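Local atomic coordinates of fructosamine deglycase FrlB (Bacillus subtilis, PDB entry 3EUA), a protein that converts a range of fructosamine 6-phosphates to glucose 6-phosphate and a free amino acid. Residues C81-N86 and A123-G128; E163-L168 and G292-L297. All coordinates share one frame; numbering follows the deposited sequence.

Contact 1 of 2, residues C81-N86 and A123-G128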
loop_
_atom_site.group_PDB
_atom_site.type_symbol
_atom_site.label_atom_id
_atom_site.label_comp_id
_atom_site.label_asym_id
_atom_site.label_seq_id
_atom_site.Cartn_x
_atom_site.Cartn_y
_atom_site.Cartn_z
ATOM N N CYS A 81 5.747 16.202 3.384
ATOM C CA CYS A 81 5.633 16.447 4.807
ATOM C C CYS A 81 6.786 15.808 5.566
ATOM O O CYS A 81 7.186 14.679 5.267
ATOM C CB CYS A 81 4.313 15.906 5.328
ATOM S SG CYS A 81 4.088 16.279 7.073
ATOM N N SER A 82 7.309 16.547 6.533
ATOM C CA SER A 82 8.362 16.105 7.435
ATOM C C SER A 82 8.235 16.948 8.680
ATOM O O SER A 82 8.338 18.169 8.599
ATOM C CB SER A 82 9.761 16.317 6.855
ATOM O OG SER A 82 10.761 15.979 7.827
ATOM N N HIS A 83 8.117 16.321 9.833
ATOM C CA HIS A 83 7.956 17.067 11.056
ATOM C C HIS A 83 9.152 17.970 11.348
ATOM O O HIS A 83 9.048 19.186 11.439
ATOM C CB HIS A 83 7.723 16.074 12.175
ATOM C CG HIS A 83 7.397 16.725 13.465
ATOM N ND1 HIS A 83 6.146 17.227 13.734
ATOM C CD2 HIS A 83 8.163 17.012 14.536
ATOM C CE1 HIS A 83 6.147 17.757 14.940
ATOM N NE2 HIS A 83 7.358 17.643 15.448
ATOM N N SER A 84 10.318 17.360 11.442
ATOM C CA SER A 84 11.538 18.102 11.713
ATOM C C SER A 84 11.971 18.902 10.512
ATOM O O SER A 84 12.702 19.868 10.645
ATOM C CB SER A 84 12.698 17.144 12.050
ATOM O OG SER A 84 13.127 16.347 10.918
ATOM N N GLY A 85 11.556 18.464 9.325
ATOM C CA GLY A 85 11.974 19.089 8.085
ATOM C C GLY A 85 13.392 18.651 7.691
ATOM O O GLY A 85 13.959 19.180 6.732
ATOM N N ASN A 86 13.951 17.679 8.418
ATOM C CA ASN A 86 15.303 17.173 8.168
ATOM C C ASN A 86 15.340 15.814 7.466
ATOM O O ASN A 86 16.399 15.419 6.984
ATOM C CB ASN A 86 16.100 17.013 9.473
ATOM C CG ASN A 86 16.539 18.332 10.098
ATOM O OD1 ASN A 86 16.710 19.360 9.429
ATOM N ND2 ASN A 86 16.787 18.286 11.408
ATOM N N ALA A 123 4.048 25.285 4.401
ATOM C CA ALA A 123 2.906 25.455 5.270
ATOM C C ALA A 123 3.239 24.785 6.594
ATOM O O ALA A 123 3.500 23.603 6.646
ATOM C CB ALA A 123 1.687 24.811 4.630
ATOM N N GLN A 124 3.244 25.518 7.670
ATOM C CA GLN A 124 3.570 24.883 8.905
ATOM C C GLN A 124 2.302 24.384 9.537
ATOM O O GLN A 124 1.192 24.766 9.151
ATOM C CB GLN A 124 4.175 25.862 9.866
ATOM C CG GLN A 124 5.366 26.631 9.402
ATOM C CD GLN A 124 5.648 27.717 10.429
ATOM O OE1 GLN A 124 5.595 27.465 11.640
ATOM N NE2 GLN A 124 5.892 28.919 9.965
ATOM N N TYR A 125 2.473 23.533 10.527
ATOM C CA TYR A 125 1.342 23.039 11.289
ATOM C C TYR A 125 1.710 23.088 12.749
ATOM O O TYR A 125 2.899 23.176 13.084
ATOM C CB TYR A 125 0.987 21.625 10.829
ATOM C CG TYR A 125 2.040 20.522 10.972
ATOM C CD1 TYR A 125 2.259 19.889 12.193
ATOM C CD2 TYR A 125 2.728 20.048 9.863
ATOM C CE1 TYR A 125 3.177 18.880 12.322
ATOM C CE2 TYR A 125 3.659 19.008 9.974
ATOM C CZ TYR A 125 3.874 18.420 11.190
ATOM O OH TYR A 125 4.768 17.392 11.316
ATOM N N ASP A 126 0.702 23.076 13.605
ATOM C CA ASP A 126 0.945 23.120 15.029
ATOM C C ASP A 126 0.925 21.699 15.576
ATOM O O ASP A 126 0.321 20.792 15.000
ATOM C CB ASP A 126 0.034 24.111 15.705
ATOM C CG ASP A 126 0.473 25.540 15.423
ATOM O OD1 ASP A 126 1.606 25.734 14.907
ATOM O OD2 ASP A 126 -0.249 26.473 15.766
ATOM N N TRP A 127 1.614 21.534 16.700
ATOM C CA TRP A 127 1.783 20.253 17.318
ATOM C C TRP A 127 1.829 20.401 18.840
ATOM O O TRP A 127 2.190 21.443 19.370
ATOM C CB TRP A 127 3.052 19.575 16.738
ATOM C CG TRP A 127 3.594 18.383 17.472
ATOM C CD1 TRP A 127 4.344 18.410 18.619
ATOM C CD2 TRP A 127 3.516 17.011 17.085
ATOM N NE1 TRP A 127 4.681 17.150 18.999
ATOM C CE2 TRP A 127 4.203 16.266 18.067
ATOM C CE3 TRP A 127 2.928 16.333 16.007
ATOM C CZ2 TRP A 127 4.324 14.877 18.005
ATOM C CZ3 TRP A 127 3.043 14.947 15.943
ATOM C CH2 TRP A 127 3.727 14.237 16.941
ATOM N N GLY A 128 1.392 19.358 19.521
ATOM C CA GLY A 128 1.400 19.335 20.966
ATOM C C GLY A 128 0.025 19.400 21.569
ATOM O O GLY A 128 -0.973 19.483 20.851
#
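His-83 ND1 and Tyr-125 OH share a hydrogen bond of 2.8 Å, bent to 146°. Either atom could be the donor. The hydroxyl lies near the imidazole plane, and the imidazole nitrogen lies at the edge of the phenol. The two rings meet rim to rim, their planes turned 46° apart. Trp-127 takes the next atom of the imidazole. His-83 CE1 sits over one face of the indole, 3.5 Å from Trp-127 CD2 and offset toward the rim, in an edge-to-face pair with planes at 60°. On the other flank of the phenol, Cys-81 SG approaches Tyr-125 CE2 obliquely at 4.0 Å. An alanine in place of Tyr-125 would probably leave His-83 ND1 without this hydroxyl partner, set the imidazole freer to turn and open a gap beside the Cys-81 sulfur.

Both segments run off the C-terminal ends of parallel strands, 76-82 and 121-124, in the sheet of the first SIS domain. Strand 103-108 lies between them, and the side chains reach across it. His-83 CG is anti to the backbone N, and ND1 and CE1 of its ring come nearer to Tyr-125 and Trp-127. Phe-109 stacks on His-83 and also meets Trp-127. Met-107, and Asn-137 and Val-140 of helix 137-153, pack on Tyr-125. Beyond His-83, Ser-84 OG accepts from Asn-86 N at 3.0 Å in an ST turn.

Contact 2 of 2, residues E163-L168 and G292-L297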
loop_
_atom_site.group_PDB
_atom_site.type_symbol
_atom_site.label_atom_id
_atom_site.label_comp_id
_atom_site.label_asym_id
_atom_site.label_seq_id
_atom_site.Cartn_x
_atom_site.Cartn_y
_atom_site.Cartn_z
ATOM N N GLU A 163 -15.138 24.005 7.915
ATOM C CA GLU A 163 -16.014 24.109 9.095
ATOM C C GLU A 163 -15.913 22.823 9.914
ATOM O O GLU A 163 -15.884 22.851 11.154
ATOM C CB GLU A 163 -17.492 24.356 8.729
ATOM C CG GLU A 163 -17.832 25.729 8.126
ATOM N N GLY A 164 -15.862 21.684 9.226
ATOM C CA GLY A 164 -15.757 20.392 9.913
ATOM C C GLY A 164 -14.483 20.315 10.735
ATOM O O GLY A 164 -14.496 19.882 11.896
ATOM N N LEU A 165 -13.368 20.721 10.143
ATOM C CA LEU A 165 -12.104 20.738 10.859
ATOM C C LEU A 165 -12.171 21.626 12.104
ATOM O O LEU A 165 -11.682 21.239 13.163
ATOM C CB LEU A 165 -10.970 21.187 9.967
ATOM C CG LEU A 165 -10.396 20.158 8.970
ATOM C CD1 LEU A 165 -9.461 20.861 8.023
ATOM C CD2 LEU A 165 -9.677 18.978 9.693
ATOM N N ASP A 166 -12.826 22.777 11.986
ATOM C CA ASP A 166 -12.960 23.709 13.115
ATOM C C ASP A 166 -13.784 23.068 14.240
ATOM O O ASP A 166 -13.423 23.183 15.429
ATOM C CB ASP A 166 -13.593 25.016 12.674
ATOM C CG ASP A 166 -13.450 26.131 13.730
ATOM O OD1 ASP A 166 -12.420 26.125 14.453
ATOM O OD2 ASP A 166 -14.332 27.021 13.784
ATOM N N GLN A 167 -14.853 22.364 13.865
ATOM C CA GLN A 167 -15.713 21.647 14.818
ATOM C C GLN A 167 -15.102 20.323 15.310
ATOM O O GLN A 167 -15.553 19.759 16.312
ATOM C CB GLN A 167 -17.031 21.313 14.153
ATOM C CG GLN A 167 -17.849 22.514 13.776
ATOM C CD GLN A 167 -18.467 23.222 14.971
ATOM O OE1 GLN A 167 -18.666 22.637 16.034
ATOM N NE2 GLN A 167 -18.828 24.482 14.776
ATOM N N LEU A 168 -14.054 19.835 14.647
ATOM C CA LEU A 168 -13.489 18.527 14.995
ATOM C C LEU A 168 -12.754 18.497 16.347
ATOM O O LEU A 168 -12.654 17.443 16.969
ATOM C CB LEU A 168 -12.546 18.033 13.887
ATOM C CG LEU A 168 -12.430 16.520 13.786
ATOM C CD1 LEU A 168 -13.816 15.945 13.362
ATOM C CD2 LEU A 168 -11.349 16.143 12.808
ATOM N N GLY A 292 -16.990 11.185 6.487
ATOM C CA GLY A 292 -16.141 10.045 6.141
ATOM C C GLY A 292 -14.692 10.435 5.970
ATOM O O GLY A 292 -13.778 9.631 6.264
ATOM N N TYR A 293 -14.468 11.677 5.529
ATOM C CA TYR A 293 -13.113 12.163 5.345
ATOM C C TYR A 293 -12.478 12.598 6.652
ATOM O O TYR A 293 -11.248 12.523 6.790
ATOM C CB TYR A 293 -13.075 13.338 4.353
ATOM C CG TYR A 293 -13.723 13.090 2.993
ATOM C CD1 TYR A 293 -13.538 11.889 2.317
ATOM C CD2 TYR A 293 -14.395 14.110 2.318
ATOM C CE1 TYR A 293 -14.091 11.670 1.072
ATOM C CE2 TYR A 293 -14.972 13.890 1.040
ATOM C CZ TYR A 293 -14.790 12.659 0.431
ATOM O OH TYR A 293 -15.275 12.351 -0.820
ATOM N N LEU A 294 -13.292 13.009 7.623
ATOM C CA LEU A 294 -12.794 13.493 8.928
ATOM C C LEU A 294 -12.681 12.437 10.029
ATOM O O LEU A 294 -11.875 12.590 10.959
ATOM C CB LEU A 294 -13.682 14.653 9.429
ATOM C CG LEU A 294 -13.623 15.922 8.552
ATOM C CD1 LEU A 294 -14.748 16.907 8.917
ATOM C CD2 LEU A 294 -12.228 16.598 8.584
ATOM N N ALA A 295 -13.447 11.367 9.923
ATOM C CA ALA A 295 -13.410 10.304 10.952
ATOM C C ALA A 295 -12.017 9.757 11.224
ATOM O O ALA A 295 -11.707 9.469 12.394
ATOM C CB ALA A 295 -14.337 9.159 10.616
ATOM N N PRO A 296 -11.190 9.575 10.168
ATOM C CA PRO A 296 -9.847 9.041 10.478
ATOM C C PRO A 296 -9.006 9.906 11.433
ATOM O O PRO A 296 -8.147 9.374 12.175
ATOM C CB PRO A 296 -9.153 8.958 9.119
ATOM C CG PRO A 296 -10.124 9.299 8.078
ATOM C CD PRO A 296 -11.410 9.757 8.720
ATOM N N LEU A 297 -9.197 11.225 11.364
ATOM C CA LEU A 297 -8.489 12.162 12.268
ATOM C C LEU A 297 -8.884 11.900 13.704
ATOM O O LEU A 297 -8.033 11.872 14.605
ATOM C CB LEU A 297 -8.754 13.612 11.935
ATOM C CG LEU A 297 -8.060 14.158 10.705
ATOM C CD1 LEU A 297 -8.270 13.288 9.445
ATOM C CD2 LEU A 297 -8.554 15.565 10.462
#
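Leu-294 makes the first contact of segment 292-297 with segment 163-168, and its two methyls go to different residues. CD1 rests on the bare backbone of Gly-164, 3.8 Å from Gly-164 CA. Glycine leaves room for this methyl: a CB at Gly-164 would point toward Leu-294 and clash with CD1. The other methyl, Leu-294 CD2, meets Leu-165 CD2 at 3.7 Å, and the two side chains cross obliquely. Nearer the backbone, Leu-294 CB faces Leu-168 CD1 at 4.1 Å. Leu-168 CD2 also lies 4.0 Å from the carbonyl, Leu-294 O.

The two segments belong to long helices, 158-190 and 288-313. The axes of segments 163-168 and 292-297 run roughly parallel, at a crossing angle of -30°, and are 10.7 Å apart at closest approach. Segment 292-297 falls within the second SIS repeat, and the side chains that meet between the two segments are all leucine. Helix 137-153, from the first SIS repeat, packs against the same leucines: its Tyr-142 touches Leu-165, Leu-294 and Leu-297. Helix 288-313 is kinked here, and Pro-296 has no backbone N-H to give to the preceding turn.

One turn on, Leu-297 CD2 touches two leucines of segment 163-168. It lies 3.7 Å from Leu-165 CD2 and equally far from Leu-168 CD2. Both of these side chains cross that of Leu-297 at about a right angle. Leu-168 CG is anti to the backbone N (chi1 -152°), and its CD2 also reaches the base of the Leu-297 side chain, touching CB. Tyr-138 of helix 137-153 packs on Leu-297 as well.

Overall arrangement
The two contacts lie in series along the chain, with contact 1 closing before contact 2 opens. Their centres are 20 Å apart, and their nearest atoms, about 11 Å apart, do not touch. Contact 1 stays within the first SIS domain, at the ends of its sheet strands. Contact 2 joins helix 158-190 to segment 292-297 of the second SIS repeat, on helix 288-313. Helix 137-153 links them: Asn-137 and Val-140 pack on Tyr-125 of contact 1, while Tyr-138 and Tyr-142 pack on leucines of contact 2. In SIS domains the sugar phosphate is usually bound by loops following the strand ends, so contact 1 probably lies nearer such a site than contact 2.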